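Local coordinates for protein type-2Ba cytolytic delta-endotoxin (PDB 2RCI) that probably kills the larvae of dipteran insects by forming pores in the epithelial cell membranes of their midgut, at residues A[106-109]-A[110-114]. Numbering follows the deposited sequence.
Sequences ITNT and FTNLE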
loop_
_atom_site.group_PDB
_atom_site.type_symbol
_atom_site.label_atom_id
_atom_site.label_comp_id
_atom_site.label_asym_id
_atom_site.label_seq_id
_atom_site.Cartn_x
_atom_site.Cartn_y
_atom_site.Cartn_z
ATOM N N ILE A 106 2.154 6.778 -1.794
ATOM C CA ILE A 106 3.542 6.342 -1.511
ATOM C C ILE A 106 4.313 7.440 -0.743
ATOM O O ILE A 106 5.030 7.149 0.216
ATOM C CB ILE A 106 4.320 5.918 -2.768
ATOM C CG1 ILE A 106 3.635 4.772 -3.531
ATOM C CG2 ILE A 106 5.826 5.545 -2.410
ATOM C CD1 ILE A 106 4.242 4.654 -4.978
ATOM N N THR A 107 4.149 8.701 -1.147
ATOM C CA THR A 107 4.812 9.822 -0.465
ATOM C C THR A 107 4.408 9.924 1.007
ATOM O O THR A 107 5.263 10.117 1.885
ATOM C CB THR A 107 4.537 11.144 -1.202
ATOM O OG1 THR A 107 5.019 11.004 -2.530
ATOM C CG2 THR A 107 5.257 12.327 -0.508
ATOM N N ASN A 108 3.111 9.763 1.281
ATOM C CA ASN A 108 2.620 9.769 2.649
ATOM C C ASN A 108 2.963 8.513 3.472
ATOM O O ASN A 108 2.719 8.475 4.685
ATOM C CB ASN A 108 1.109 10.058 2.643
ATOM C CG ASN A 108 0.818 11.483 2.228
ATOM O OD1 ASN A 108 1.617 12.360 2.477
ATOM N ND2 ASN A 108 -0.325 11.716 1.580
ATOM N N THR A 109 3.605 7.538 2.839
ATOM C CA THR A 109 4.072 6.330 3.543
ATOM C C THR A 109 5.378 6.663 4.292
ATOM O O THR A 109 5.670 6.074 5.326
ATOM C CB THR A 109 4.319 5.193 2.530
ATOM O OG1 THR A 109 3.074 4.805 1.926
ATOM C CG2 THR A 109 5.014 3.945 3.182
ATOM N N PHE A 110 6.118 7.647 3.764
ATOM C CA PHE A 110 7.478 7.975 4.238
ATOM C C PHE A 110 7.598 9.390 4.801
ATOM O O PHE A 110 8.555 9.693 5.552
ATOM C CB PHE A 110 8.494 7.805 3.101
ATOM C CG PHE A 110 8.569 6.420 2.574
ATOM C CD1 PHE A 110 9.106 5.393 3.368
ATOM C CD2 PHE A 110 8.048 6.109 1.305
ATOM C CE1 PHE A 110 9.201 4.096 2.895
ATOM C CE2 PHE A 110 8.111 4.761 0.809
ATOM C CZ PHE A 110 8.708 3.764 1.608
ATOM N N THR A 111 6.680 10.273 4.399
ATOM C CA THR A 111 6.734 11.706 4.774
ATOM C C THR A 111 5.345 12.164 5.253
ATOM O O THR A 111 4.388 11.398 5.199
ATOM C CB THR A 111 7.241 12.638 3.592
ATOM O OG1 THR A 111 6.287 12.642 2.522
ATOM C CG2 THR A 111 8.651 12.212 3.064
ATOM N N ASN A 112 5.242 13.420 5.703
ATOM C CA ASN A 112 4.041 13.914 6.340
ATOM C C ASN A 112 3.585 12.948 7.448
ATOM O O ASN A 112 2.395 12.723 7.598
ATOM C CB ASN A 112 2.909 14.067 5.325
ATOM C CG ASN A 112 3.219 15.065 4.244
ATOM O OD1 ASN A 112 3.658 16.183 4.524
ATOM N ND2 ASN A 112 2.971 14.676 2.985
ATOM N N LEU A 113 4.536 12.362 8.170
ATOM C CA LEU A 113 4.203 11.352 9.174
ATOM C C LEU A 113 3.643 12.009 10.437
ATOM O O LEU A 113 2.839 11.404 11.139
ATOM C CB LEU A 113 5.418 10.459 9.512
ATOM C CG LEU A 113 5.924 9.564 8.374
ATOM C CD1 LEU A 113 7.133 8.749 8.847
ATOM C CD2 LEU A 113 4.770 8.657 7.951
ATOM N N GLU A 114 4.064 13.248 10.718
ATOM C CA GLU A 114 3.596 13.940 11.932
ATOM C C GLU A 114 2.047 13.979 12.054
ATOM O O GLU A 114 1.523 13.500 13.052
ATOM C CB GLU A 114 4.271 15.312 12.074
ATOM C CG GLU A 114 3.930 16.075 13.338
ATOM C CD GLU A 114 2.917 17.154 13.070
ATOM O OE1 GLU A 114 1.709 16.850 13.038
ATOM O OE2 GLU A 114 3.332 18.317 12.872
#
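A chi1 of 66° sets Thr-111 OG1 between its own backbone N and carbonyl carbon, facing back to Thr-107 O, while in Thr-109 the methyl CG2 stands anti to the backbone N and reaches over the Phe-110 ring. Where helix 96-110 gives way to the loop, Thr-107 O is gripped by three donors: the i+3 and i+4 backbone N-H groups and a threonine hydroxyl. Thr-111 N lies 2.9 Å from Thr-107 O, nearly in line with the C=O bond, whereas Phe-110 N and Thr-111 OG1 stand well out of the carbonyl plane, on opposite sides of it, OG1 2.8 Å from Thr-107 O. From the loop, Asn-112 ND2 donates to Asn-108 OD1 over 2.7 Å; the N-H...O bond is close to straight and the oxygen lies in the Asn-112 amide plane, although the two amides are turned 57° apart. Thr-109 CG2 makes a CH-pi contact 3.9 Å from the centroid of the Phe-110 ring, only 9° off its normal, and Ile-106 CG2 touches Phe-110 CE2 at 4.0 Å. In this alpha/beta fold, with its sheet between two helix layers, Phe-110 touches Met-77 and Ile-81 of helix 74-89 as well as Tyr-134 and Ile-160 of strands 132-142 and 150-162; Thr-109 O also accepts from the Tyr-134 hydroxyl.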